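Local coordinates for protein D-lactate dehydrogenase (Fermentative) (Pseudomonas aeruginosa, PDB 5Z20) that catalyses the NAD-dependent interconversion of D-lactate and pyruvate, probably to regenerate NAD+ during fermentation, at residues E123-L128 with M244-G249; G164-G169 with D215-H220; L187-Y192 with L205-L210. All coordinates share one frame; numbering follows the deposited sequence.

Contact 1: E123-L128 with M244-G249; sequences EHAVGL and MLINTG. With NAI (1,4-dihydronicotinamide adenine dinucleotide), chain L.
The methyl CG2 of Thr248 fits among three side chains of the helical segment 123-128. It lies 3.9 Å from Ala125 CB, 4.0 Å from Leu128 CD1, and near the plane of the His124 ring, at its CD2 edge. Thr248 and Leu128 run past each other in opposite directions, meeting where CG2 passes CD1. Two residues back along the strand, on the same side, Ile246 repeats the pattern with two branches: CG2 reaches Ala125 CB at 4.1 Å, while CD1 meets Leu128 CB at 4.2 Å. Alanine suits the helix here because a single methyl can meet both neighbours without holding the helix off the strand.

No hydrogen bond joins the segments. His124 NE2 bonds to Thr309 OG1. At the strand's end, Asn247 OD1 takes the amide of Gly249 at 2.9 Å in an Asx turn, the donor standing 35° out of the carbonyl plane. The carbonyl of Thr248, in the same turn, accepts the carboxamide N7N of NADH at 3.0 Å, with an N-H...O angle of 164°. Helix 118-134 thus packs on a parallel Rossmann sheet whose strand 243-247 ends, as is usual in this fold, at the nicotinamide site.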
loop_
_atom_site.group_PDB
_atom_site.type_symbol
_atom_site.label_atom_id
_atom_site.label_comp_id
_atom_site.label_asym_id
_atom_site.label_seq_id
_atom_site.Cartn_x
_atom_site.Cartn_y
_atom_site.Cartn_z
ATOM N N GLU B 123 -10.580 -21.011 10.944
ATOM C CA GLU B 123 -9.205 -20.565 10.861
ATOM C C GLU B 123 -9.078 -19.165 10.296
ATOM O O GLU B 123 -8.299 -18.323 10.766
ATOM C CB GLU B 123 -8.369 -21.530 10.050
ATOM C CG GLU B 123 -8.163 -22.875 10.786
ATOM C CD GLU B 123 -7.478 -23.971 9.972
ATOM O OE1 GLU B 123 -6.909 -23.667 8.898
ATOM O OE2 GLU B 123 -7.482 -25.130 10.443
ATOM N N HIS B 124 -9.915 -18.841 9.352
ATOM C CA HIS B 124 -9.864 -17.479 8.803
ATOM C C HIS B 124 -10.273 -16.477 9.854
ATOM O O HIS B 124 -9.706 -15.410 9.973
ATOM C CB HIS B 124 -10.803 -17.360 7.572
ATOM C CG HIS B 124 -10.641 -16.087 6.847
ATOM N ND1 HIS B 124 -9.627 -15.887 5.947
ATOM C CD2 HIS B 124 -11.379 -14.949 6.854
ATOM C CE1 HIS B 124 -9.688 -14.654 5.482
ATOM N NE2 HIS B 124 -10.771 -14.076 5.984
ATOM N N ALA B 125 -11.325 -16.791 10.592
ATOM C CA ALA B 125 -11.760 -15.910 11.663
ATOM C C ALA B 125 -10.639 -15.703 12.654
ATOM O O ALA B 125 -10.431 -14.583 13.137
ATOM C CB ALA B 125 -13.000 -16.486 12.370
ATOM N N VAL B 126 -9.924 -16.766 12.990
ATOM C CA VAL B 126 -8.771 -16.613 13.913
ATOM C C VAL B 126 -7.694 -15.750 13.283
ATOM O O VAL B 126 -7.067 -14.933 13.951
ATOM C CB VAL B 126 -8.244 -17.971 14.372
ATOM C CG1 VAL B 126 -7.092 -17.813 15.341
ATOM C CG2 VAL B 126 -9.348 -18.771 15.059
ATOM N N GLY B 127 -7.487 -15.918 11.956
ATOM C CA GLY B 127 -6.531 -15.038 11.245
ATOM C C GLY B 127 -6.905 -13.562 11.346
ATOM O O GLY B 127 -6.045 -12.698 11.549
ATOM N N LEU B 128 -8.205 -13.245 11.211
ATOM C CA LEU B 128 -8.636 -11.859 11.293
ATOM C C LEU B 128 -8.352 -11.344 12.719
ATOM O O LEU B 128 -7.820 -10.224 12.909
ATOM C CB LEU B 128 -10.138 -11.729 10.963
ATOM C CG LEU B 128 -10.506 -11.963 9.525
ATOM C CD1 LEU B 128 -11.973 -11.991 9.403
ATOM C CD2 LEU B 128 -9.889 -10.898 8.614
ATOM N N MET B 244 -13.443 -6.558 20.416
ATOM C CA MET B 244 -13.233 -6.946 19.046
ATOM C C MET B 244 -14.438 -7.717 18.584
ATOM O O MET B 244 -14.895 -8.629 19.259
ATOM C CB MET B 244 -11.991 -7.843 18.951
ATOM C CG MET B 244 -11.745 -8.486 17.592
ATOM S SD MET B 244 -10.217 -9.449 17.600
ATOM C CE MET B 244 -8.978 -8.166 17.661
ATOM N N LEU B 245 -14.940 -7.368 17.389
ATOM C CA LEU B 245 -16.017 -8.086 16.754
ATOM C C LEU B 245 -15.527 -8.677 15.410
ATOM O O LEU B 245 -14.946 -7.975 14.608
ATOM C CB LEU B 245 -17.193 -7.127 16.471
ATOM C CG LEU B 245 -18.367 -7.779 15.738
ATOM C CD1 LEU B 245 -19.045 -8.880 16.554
ATOM C CD2 LEU B 245 -19.420 -6.731 15.338
ATOM N N ILE B 246 -15.863 -9.930 15.166
ATOM C CA ILE B 246 -15.535 -10.676 13.967
ATOM C C ILE B 246 -16.788 -11.205 13.309
ATOM O O ILE B 246 -17.623 -11.861 13.973
ATOM C CB ILE B 246 -14.629 -11.897 14.287
ATOM C CG1 ILE B 246 -13.379 -11.533 15.017
ATOM C CG2 ILE B 246 -14.238 -12.630 13.003
ATOM C CD1 ILE B 246 -12.425 -10.561 14.296
ATOM N N ASN B 247 -16.937 -10.915 12.015
ATOM C CA ASN B 247 -18.065 -11.383 11.239
ATOM C C ASN B 247 -17.646 -12.104 9.976
ATOM O O ASN B 247 -17.339 -11.488 8.985
ATOM C CB ASN B 247 -19.056 -10.271 10.890
ATOM C CG ASN B 247 -20.324 -10.803 10.269
ATOM O OD1 ASN B 247 -20.600 -12.014 10.285
ATOM N ND2 ASN B 247 -21.091 -9.907 9.653
ATOM N N THR B 248 -17.616 -13.428 10.078
ATOM C CA THR B 248 -17.408 -14.328 8.969
ATOM C C THR B 248 -18.691 -15.135 8.663
ATOM O O THR B 248 -18.648 -16.197 8.027
ATOM C CB THR B 248 -16.275 -15.354 9.258
ATOM O OG1 THR B 248 -16.605 -16.146 10.379
ATOM C CG2 THR B 248 -14.942 -14.666 9.456
ATOM N N GLY B 249 -19.828 -14.603 9.103
ATOM C CA GLY B 249 -21.158 -15.204 8.872
ATOM C C GLY B 249 -21.805 -14.658 7.618
ATOM O O GLY B 249 -21.566 -15.184 6.512
HETATM P PA NAI L . -24.609 -24.791 11.287
HETATM O O1A NAI L . -25.946 -24.861 10.859
HETATM O O2A NAI L . -23.836 -25.977 11.534
HETATM O O5B NAI L . -24.650 -23.970 12.576
HETATM C C5B NAI L . -25.327 -22.776 12.740
HETATM C C4B NAI L . -25.528 -22.558 14.218
HETATM O O4B NAI L . -26.144 -21.308 14.428
HETATM C C3B NAI L . -26.360 -23.653 14.896
HETATM O O3B NAI L . -25.904 -24.077 16.161
HETATM C C2B NAI L . -27.617 -22.894 15.112
HETATM O O2B NAI L . -28.445 -23.341 16.152
HETATM C C1B NAI L . -27.130 -21.490 15.384
HETATM N N9A NAI L . -28.246 -20.544 15.303
HETATM C C8A NAI L . -29.332 -20.692 14.560
HETATM N N7A NAI L . -30.165 -19.719 14.721
HETATM C C5A NAI L . -29.646 -18.901 15.583
HETATM C C6A NAI L . -30.066 -17.638 16.184
HETATM N N6A NAI L . -31.227 -17.095 15.862
HETATM N N1A NAI L . -29.239 -17.071 17.046
HETATM C C2A NAI L . -28.100 -17.645 17.364
HETATM N N3A NAI L . -27.661 -18.778 16.852
HETATM C C4A NAI L . -28.380 -19.451 15.986
HETATM O O3 NAI L . -23.959 -23.826 10.244
HETATM P PN NAI L . -22.439 -23.611 9.960
HETATM O O1N NAI L . -22.010 -24.647 9.105
HETATM O O2N NAI L . -21.778 -23.401 11.192
HETATM O O5D NAI L . -22.585 -22.302 9.187
HETATM C C5D NAI L . -22.661 -21.055 9.805
HETATM C C4D NAI L . -22.849 -19.915 8.815
HETATM O O4D NAI L . -21.654 -19.313 8.389
HETATM C C3D NAI L . -23.577 -20.267 7.547
HETATM O O3D NAI L . -24.970 -20.153 7.676
HETATM C C2D NAI L . -23.039 -19.270 6.550
HETATM O O2D NAI L . -23.869 -18.153 6.405
HETATM C C1D NAI L . -21.738 -18.796 7.118
HETATM N N1N NAI L . -20.642 -19.232 6.280
HETATM C C2N NAI L . -19.771 -18.344 5.856
HETATM C C3N NAI L . -18.693 -18.687 5.068
HETATM C C7N NAI L . -17.707 -17.637 4.601
HETATM O O7N NAI L . -17.078 -17.806 3.633
HETATM N N7N NAI L . -17.513 -16.526 5.226
HETATM C C4N NAI L . -18.595 -20.017 4.681
HETATM C C5N NAI L . -19.522 -20.926 5.116
HETATM C C6N NAI L . -20.538 -20.500 5.930
#

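Contact 2: G164-G169 with D215-H220; sequences GVIGTG and DIVSLH. With NAI (1,4-dihydronicotinamide adenine dinucleotide), chain L.
Strands 164-166 and 216-219 run parallel at 18°, 4.9 Å apart at closest approach, with Gly164, Val165 and Ile166 paired to Val217, Ser218 and Leu219. Four backbone hydrogen bonds alternate between them, from Gly164 N to Ile216 O at 2.8 Å through to His220 N on Ile166 O at 2.8 Å, so the pairing runs one residue past the end of strand 216-219.

On the face bearing Ile166, Val217 and Leu219, the tip of Ile166 does the touching. With CG1 set beside the backbone N (chi1 -68°) and the chain then extended, CD1 reaches across to Val217 CG1 and Leu219 CD2, 3.7 Å from each. Ile166 meets Val217 at a slant but lies alongside Leu219; branched and apolar, the three pack together, and Ile166 also meets Leu207 and Leu210 of helix 207-213.

At the cofactor end, Gly167 has backbone angles that call for glycine and sits close against the His220 backbone. Its carbonyl O lies 3.4 Å from His220 CB. Gly169 passes 3.2 Å from NADH O5B, measured from CA, a closeness that glycine permits. One water accepts from Gly169 N at 2.9 Å and can donate to His220 O or the phosphate oxygen O2N. This is the glycine-rich turn of a Rossmann fold, consistent with a GxGxxG motif leading from strand 162-166 into helix 170-181 beside the pyrophosphate.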
loop_
_atom_site.group_PDB
_atom_site.type_symbol
_atom_site.label_atom_id
_atom_site.label_comp_id
_atom_site.label_asym_id
_atom_site.label_seq_id
_atom_site.Cartn_x
_atom_site.Cartn_y
_atom_site.Cartn_z
ATOM N N GLY B 164 -16.625 -14.756 22.952
ATOM C CA GLY B 164 -18.021 -15.128 22.839
ATOM C C GLY B 164 -18.347 -15.566 21.432
ATOM O O GLY B 164 -18.088 -14.819 20.469
ATOM N N VAL B 165 -18.949 -16.734 21.336
ATOM C CA VAL B 165 -19.317 -17.331 20.086
ATOM C C VAL B 165 -20.827 -17.312 19.948
ATOM O O VAL B 165 -21.524 -17.969 20.720
ATOM C CB VAL B 165 -18.806 -18.785 20.022
ATOM C CG1 VAL B 165 -19.151 -19.387 18.702
ATOM C CG2 VAL B 165 -17.324 -18.826 20.262
ATOM N N ILE B 166 -21.331 -16.609 18.946
ATOM C CA ILE B 166 -22.733 -16.571 18.686
ATOM C C ILE B 166 -22.979 -17.542 17.552
ATOM O O ILE B 166 -22.624 -17.297 16.379
ATOM C CB ILE B 166 -23.130 -15.153 18.301
ATOM C CG1 ILE B 166 -22.962 -14.245 19.527
ATOM C CG2 ILE B 166 -24.551 -15.081 17.768
ATOM C CD1 ILE B 166 -23.054 -12.777 19.245
ATOM N N GLY B 167 -23.605 -18.646 17.889
ATOM C CA GLY B 167 -23.855 -19.715 16.918
ATOM C C GLY B 167 -22.807 -20.791 17.008
ATOM O O GLY B 167 -21.722 -20.623 16.464
ATOM N N THR B 168 -23.141 -21.867 17.720
ATOM C CA THR B 168 -22.198 -22.938 18.026
ATOM C C THR B 168 -22.470 -24.181 17.201
ATOM O O THR B 168 -22.542 -25.281 17.732
ATOM C CB THR B 168 -22.239 -23.286 19.532
ATOM O OG1 THR B 168 -23.594 -23.539 19.985
ATOM C CG2 THR B 168 -21.698 -22.092 20.316
ATOM N N GLY B 169 -22.595 -23.999 15.897
ATOM C CA GLY B 169 -22.808 -25.084 14.980
ATOM C C GLY B 169 -21.477 -25.644 14.503
ATOM O O GLY B 169 -20.511 -25.629 15.211
ATOM N N ASP B 215 -14.459 -10.176 25.456
ATOM C CA ASP B 215 -13.379 -9.318 24.867
ATOM C C ASP B 215 -13.380 -9.412 23.389
ATOM O O ASP B 215 -13.102 -8.428 22.713
ATOM C CB ASP B 215 -12.040 -9.747 25.377
ATOM C CG ASP B 215 -11.952 -9.694 26.878
ATOM O OD1 ASP B 215 -12.172 -8.561 27.379
ATOM O OD2 ASP B 215 -11.695 -10.713 27.583
ATOM N N ILE B 216 -13.773 -10.568 22.869
ATOM C CA ILE B 216 -13.852 -10.843 21.424
ATOM C C ILE B 216 -15.155 -11.572 21.152
ATOM O O ILE B 216 -15.465 -12.484 21.877
ATOM C CB ILE B 216 -12.710 -11.805 20.962
ATOM C CG1 ILE B 216 -11.353 -11.156 21.199
ATOM C CG2 ILE B 216 -12.859 -12.142 19.510
ATOM C CD1 ILE B 216 -10.159 -12.064 21.054
ATOM N N VAL B 217 -15.893 -11.156 20.117
ATOM C CA VAL B 217 -17.124 -11.792 19.734
ATOM C C VAL B 217 -17.024 -12.201 18.288
ATOM O O VAL B 217 -16.592 -11.397 17.455
ATOM C CB VAL B 217 -18.310 -10.795 19.859
ATOM C CG1 VAL B 217 -19.607 -11.373 19.318
ATOM C CG2 VAL B 217 -18.496 -10.383 21.331
ATOM N N SER B 218 -17.475 -13.404 17.985
ATOM C CA SER B 218 -17.435 -13.917 16.623
ATOM C C SER B 218 -18.775 -14.516 16.262
ATOM O O SER B 218 -19.319 -15.306 17.033
ATOM C CB SER B 218 -16.358 -15.039 16.474
ATOM O OG SER B 218 -16.178 -15.326 15.094
ATOM N N LEU B 219 -19.296 -14.145 15.103
ATOM C CA LEU B 219 -20.608 -14.532 14.607
ATOM C C LEU B 219 -20.510 -15.734 13.681
ATOM O O LEU B 219 -19.817 -15.708 12.670
ATOM C CB LEU B 219 -21.246 -13.364 13.807
ATOM C CG LEU B 219 -21.289 -12.009 14.538
ATOM C CD1 LEU B 219 -21.830 -10.922 13.643
ATOM C CD2 LEU B 219 -22.201 -12.148 15.727
ATOM N N HIS B 220 -21.263 -16.764 14.031
ATOM C CA HIS B 220 -21.310 -18.006 13.259
ATOM C C HIS B 220 -22.710 -18.616 13.181
ATOM O O HIS B 220 -22.871 -19.795 12.968
ATOM C CB HIS B 220 -20.300 -19.010 13.846
ATOM C CG HIS B 220 -18.889 -18.510 13.840
ATOM N ND1 HIS B 220 -18.142 -18.393 12.679
ATOM C CD2 HIS B 220 -18.092 -18.071 14.836
ATOM C CE1 HIS B 220 -16.919 -18.019 12.993
ATOM N NE2 HIS B 220 -16.868 -17.796 14.289
HETATM P PA NAI L . -24.609 -24.791 11.287
HETATM O O1A NAI L . -25.946 -24.861 10.859
HETATM O O2A NAI L . -23.836 -25.977 11.534
HETATM O O5B NAI L . -24.650 -23.970 12.576
HETATM C C5B NAI L . -25.327 -22.776 12.740
HETATM C C4B NAI L . -25.528 -22.558 14.218
HETATM O O4B NAI L . -26.144 -21.308 14.428
HETATM C C3B NAI L . -26.360 -23.653 14.896
HETATM O O3B NAI L . -25.904 -24.077 16.161
HETATM C C2B NAI L . -27.617 -22.894 15.112
HETATM O O2B NAI L . -28.445 -23.341 16.152
HETATM C C1B NAI L . -27.130 -21.490 15.384
HETATM N N9A NAI L . -28.246 -20.544 15.303
HETATM C C8A NAI L . -29.332 -20.692 14.560
HETATM N N7A NAI L . -30.165 -19.719 14.721
HETATM C C5A NAI L . -29.646 -18.901 15.583
HETATM C C6A NAI L . -30.066 -17.638 16.184
HETATM N N6A NAI L . -31.227 -17.095 15.862
HETATM N N1A NAI L . -29.239 -17.071 17.046
HETATM C C2A NAI L . -28.100 -17.645 17.364
HETATM N N3A NAI L . -27.661 -18.778 16.852
HETATM C C4A NAI L . -28.380 -19.451 15.986
HETATM O O3 NAI L . -23.959 -23.826 10.244
HETATM P PN NAI L . -22.439 -23.611 9.960
HETATM O O1N NAI L . -22.010 -24.647 9.105
HETATM O O2N NAI L . -21.778 -23.401 11.192
HETATM O O5D NAI L . -22.585 -22.302 9.187
HETATM C C5D NAI L . -22.661 -21.055 9.805
HETATM C C4D NAI L . -22.849 -19.915 8.815
HETATM O O4D NAI L . -21.654 -19.313 8.389
HETATM C C3D NAI L . -23.577 -20.267 7.547
HETATM O O3D NAI L . -24.970 -20.153 7.676
HETATM C C2D NAI L . -23.039 -19.270 6.550
HETATM O O2D NAI L . -23.869 -18.153 6.405
HETATM C C1D NAI L . -21.738 -18.796 7.118
HETATM N N1N NAI L . -20.642 -19.232 6.280
HETATM C C2N NAI L . -19.771 -18.344 5.856
HETATM C C3N NAI L . -18.693 -18.687 5.068
HETATM C C7N NAI L . -17.707 -17.637 4.601
HETATM O O7N NAI L . -17.078 -17.806 3.633
HETATM N N7N NAI L . -17.513 -16.526 5.226
HETATM C C4N NAI L . -18.595 -20.017 4.681
HETATM C C5N NAI L . -19.522 -20.926 5.116
HETATM C C6N NAI L . -20.538 -20.500 5.930
HETATM O O HOH W 1 -21.849 -22.314 13.646
#

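Contact 3: L187-Y192 with L205-L210; sequences LAYDPY and LALDAL. With NAI (1,4-dihydronicotinamide adenine dinucleotide), chain L.
Tyr189 and Leu207 both turn their side chains opposite the backbone N (chi1 168° and -180°), which lays the tyrosine ring against the start of helix 207-213. Leu207 CB stands over the ring centre, 3.9 Å from the centroid and 3° off the normal, a CH-pi contact. Its CD1 reaches on to Tyr189 CD2, while Leu205 O lies in the ring plane, 3.5 Å from Tyr189 CD1. Tyrosine suits this partly exposed place because its broad apolar face can rest on the helix start.

Leu210, one turn along the helix, drives CD1 towards the strand backbone, 3.5 Å from Tyr189 N, and also meets Tyr189 CB. Leu187 CB packs against Leu205 CD1 at 4.1 Å. The one direct hydrogen bond between the segments runs from Leu205 N to Ala188 O, 3.0 Å long. It carries the pairing of the parallel strands 185-189 and 203-204 onward, at the edge of the Rossmann sheet. A water extends this link, accepting from Asp190 N and donating to Leu205 O.

Past the strand, Asp190 holds the adenosine ribose of NADH: OD1 accepts from O2B and OD2 from O3B, each at 2.6 Å. An acidic residue at the end of this strand is the familiar choice of NAD-dependent Rossmann enzymes. The carboxylate is itself steadied by an Asx turn, Tyr192 N giving its hydrogen to the anti lone pair of Asp190 OD1, and by Thr168 N on OD2. Pro191 lies against the adenine, CG 3.5 Å from C5A.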
loop_
_atom_site.group_PDB
_atom_site.type_symbol
_atom_site.label_atom_id
_atom_site.label_comp_id
_atom_site.label_asym_id
_atom_site.label_seq_id
_atom_site.Cartn_x
_atom_site.Cartn_y
_atom_site.Cartn_z
ATOM N N LEU B 187 -17.407 -18.256 25.919
ATOM C CA LEU B 187 -18.794 -17.968 26.201
ATOM C C LEU B 187 -19.564 -18.228 24.937
ATOM O O LEU B 187 -19.003 -18.050 23.839
ATOM C CB LEU B 187 -18.918 -16.514 26.607
ATOM C CG LEU B 187 -17.974 -16.061 27.729
ATOM C CD1 LEU B 187 -18.252 -14.614 28.045
ATOM C CD2 LEU B 187 -18.136 -16.917 28.966
ATOM N N ALA B 188 -20.800 -18.687 25.071
ATOM C CA ALA B 188 -21.583 -19.133 23.950
ATOM C C ALA B 188 -23.022 -18.730 24.038
ATOM O O ALA B 188 -23.627 -18.807 25.095
ATOM C CB ALA B 188 -21.489 -20.664 23.781
ATOM N N TYR B 189 -23.593 -18.410 22.893
ATOM C CA TYR B 189 -24.976 -18.206 22.789
ATOM C C TYR B 189 -25.468 -18.929 21.560
ATOM O O TYR B 189 -24.953 -18.759 20.427
ATOM C CB TYR B 189 -25.274 -16.751 22.705
ATOM C CG TYR B 189 -26.689 -16.478 22.297
ATOM C CD1 TYR B 189 -27.753 -16.682 23.198
ATOM C CD2 TYR B 189 -26.978 -16.069 21.018
ATOM C CE1 TYR B 189 -29.057 -16.481 22.813
ATOM C CE2 TYR B 189 -28.282 -15.868 20.614
ATOM C CZ TYR B 189 -29.303 -16.060 21.521
ATOM O OH TYR B 189 -30.571 -15.833 21.122
ATOM N N ASP B 190 -26.485 -19.762 21.759
ATOM C CA ASP B 190 -27.160 -20.455 20.641
ATOM C C ASP B 190 -28.598 -20.735 21.195
ATOM O O ASP B 190 -28.743 -21.182 22.284
ATOM C CB ASP B 190 -26.440 -21.714 20.288
ATOM C CG ASP B 190 -26.805 -22.230 18.896
ATOM O OD1 ASP B 190 -27.980 -22.623 18.653
ATOM O OD2 ASP B 190 -25.906 -22.256 18.017
ATOM N N PRO B 191 -29.631 -20.425 20.438
ATOM C CA PRO B 191 -30.950 -20.920 20.821
ATOM C C PRO B 191 -30.964 -22.424 21.042
ATOM O O PRO B 191 -31.838 -22.896 21.738
ATOM C CB PRO B 191 -31.836 -20.560 19.624
ATOM C CG PRO B 191 -30.879 -20.428 18.443
ATOM C CD PRO B 191 -29.597 -19.903 19.037
ATOM N N TYR B 192 -30.037 -23.198 20.482
ATOM C CA TYR B 192 -30.051 -24.653 20.719
ATOM C C TYR B 192 -28.720 -25.106 21.206
ATOM O O TYR B 192 -27.921 -25.639 20.459
ATOM C CB TYR B 192 -30.475 -25.432 19.439
ATOM C CG TYR B 192 -31.786 -24.870 18.847
ATOM C CD1 TYR B 192 -33.038 -25.117 19.474
ATOM C CD2 TYR B 192 -31.764 -24.029 17.722
ATOM C CE1 TYR B 192 -34.206 -24.586 18.932
ATOM C CE2 TYR B 192 -32.933 -23.483 17.166
ATOM C CZ TYR B 192 -34.145 -23.778 17.784
ATOM O OH TYR B 192 -35.246 -23.247 17.264
ATOM N N LEU B 205 -24.717 -18.701 27.843
ATOM C CA LEU B 205 -25.402 -17.620 28.500
ATOM C C LEU B 205 -26.259 -16.832 27.542
ATOM O O LEU B 205 -26.277 -17.104 26.372
ATOM C CB LEU B 205 -24.459 -16.712 29.259
ATOM C CG LEU B 205 -23.192 -16.122 28.692
ATOM C CD1 LEU B 205 -23.003 -16.131 27.198
ATOM C CD2 LEU B 205 -22.724 -14.853 29.360
ATOM N N ALA B 206 -26.983 -15.861 28.057
ATOM C CA ALA B 206 -27.896 -15.112 27.244
ATOM C C ALA B 206 -27.071 -14.161 26.353
ATOM O O ALA B 206 -25.989 -13.734 26.704
ATOM C CB ALA B 206 -28.880 -14.323 28.122
ATOM N N LEU B 207 -27.663 -13.785 25.225
ATOM C CA LEU B 207 -26.997 -12.949 24.280
ATOM C C LEU B 207 -26.447 -11.694 24.927
ATOM O O LEU B 207 -25.311 -11.338 24.680
ATOM C CB LEU B 207 -27.940 -12.604 23.127
ATOM C CG LEU B 207 -27.298 -11.713 22.053
ATOM C CD1 LEU B 207 -25.983 -12.296 21.514
ATOM C CD2 LEU B 207 -28.264 -11.509 20.906
ATOM N N ASP B 208 -27.259 -10.994 25.724
ATOM C CA ASP B 208 -26.813 -9.705 26.246
ATOM C C ASP B 208 -25.673 -9.847 27.218
ATOM O O ASP B 208 -24.784 -9.008 27.255
ATOM C CB ASP B 208 -27.961 -8.895 26.875
ATOM C CG ASP B 208 -28.801 -8.141 25.821
ATOM O OD1 ASP B 208 -28.418 -7.998 24.608
ATOM O OD2 ASP B 208 -29.900 -7.746 26.225
ATOM N N ALA B 209 -25.693 -10.918 27.979
ATOM C CA ALA B 209 -24.636 -11.192 28.918
ATOM C C ALA B 209 -23.319 -11.601 28.159
ATOM O O ALA B 209 -22.236 -11.185 28.514
ATOM C CB ALA B 209 -25.065 -12.276 29.908
ATOM N N LEU B 210 -23.453 -12.373 27.095
ATOM C CA LEU B 210 -22.291 -12.698 26.248
ATOM C C LEU B 210 -21.677 -11.403 25.707
ATOM O O LEU B 210 -20.479 -11.205 25.765
ATOM C CB LEU B 210 -22.706 -13.603 25.077
ATOM C CG LEU B 210 -21.583 -13.986 24.070
ATOM C CD1 LEU B 210 -21.899 -15.365 23.510
ATOM C CD2 LEU B 210 -21.422 -12.956 22.938
HETATM P PA NAI L . -24.609 -24.791 11.287
HETATM O O1A NAI L . -25.946 -24.861 10.859
HETATM O O2A NAI L . -23.836 -25.977 11.534
HETATM O O5B NAI L . -24.650 -23.970 12.576
HETATM C C5B NAI L . -25.327 -22.776 12.740
HETATM C C4B NAI L . -25.528 -22.558 14.218
HETATM O O4B NAI L . -26.144 -21.308 14.428
HETATM C C3B NAI L . -26.360 -23.653 14.896
HETATM O O3B NAI L . -25.904 -24.077 16.161
HETATM C C2B NAI L . -27.617 -22.894 15.112
HETATM O O2B NAI L . -28.445 -23.341 16.152
HETATM C C1B NAI L . -27.130 -21.490 15.384
HETATM N N9A NAI L . -28.246 -20.544 15.303
HETATM C C8A NAI L . -29.332 -20.692 14.560
HETATM N N7A NAI L . -30.165 -19.719 14.721
HETATM C C5A NAI L . -29.646 -18.901 15.583
HETATM C C6A NAI L . -30.066 -17.638 16.184
HETATM N N6A NAI L . -31.227 -17.095 15.862
HETATM N N1A NAI L . -29.239 -17.071 17.046
HETATM C C2A NAI L . -28.100 -17.645 17.364
HETATM N N3A NAI L . -27.661 -18.778 16.852
HETATM C C4A NAI L . -28.380 -19.451 15.986
HETATM O O3 NAI L . -23.959 -23.826 10.244
HETATM P PN NAI L . -22.439 -23.611 9.960
HETATM O O1N NAI L . -22.010 -24.647 9.105
HETATM O O2N NAI L . -21.778 -23.401 11.192
HETATM O O5D NAI L . -22.585 -22.302 9.187
HETATM C C5D NAI L . -22.661 -21.055 9.805
HETATM C C4D NAI L . -22.849 -19.915 8.815
HETATM O O4D NAI L . -21.654 -19.313 8.389
HETATM C C3D NAI L . -23.577 -20.267 7.547
HETATM O O3D NAI L . -24.970 -20.153 7.676
HETATM C C2D NAI L . -23.039 -19.270 6.550
HETATM O O2D NAI L . -23.869 -18.153 6.405
HETATM C C1D NAI L . -21.738 -18.796 7.118
HETATM N N1N NAI L . -20.642 -19.232 6.280
HETATM C C2N NAI L . -19.771 -18.344 5.856
HETATM C C3N NAI L . -18.693 -18.687 5.068
HETATM C C7N NAI L . -17.707 -17.637 4.601
HETATM O O7N NAI L . -17.078 -17.806 3.633
HETATM N N7N NAI L . -17.513 -16.526 5.226
HETATM C C4N NAI L . -18.595 -20.017 4.681
HETATM C C5N NAI L . -19.522 -20.926 5.116
HETATM C C6N NAI L . -20.538 -20.500 5.930
HETATM O O HOH W 2 -26.990 -19.558 24.967
#

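How the contacts relate
All three contacts involve the same parallel sheet and touch the same NADH molecule. Contacts 1 and 2 are buried; contact 3, near the sheet's edge, is partly exposed. Their chemistry differs accordingly: contact 1 is helix-on-sheet packing by apolar atoms, contact 2 is chiefly strand pairing, and contact 3 mixes aromatic and aliphatic packing with one backbone bond. Strands 216-219 and 243-247 are neighbours, so contacts 1 and 2 meet there, and Thr248 OG1 comes 3.2 Å from His220 CE1. Contacts 2 and 3 join through neighbouring strands 162-166 and 185-189. Contacts 1 and 3 do not touch, their centres about 18 Å apart, and serve opposite ends of the cofactor: nicotinamide and adenosine.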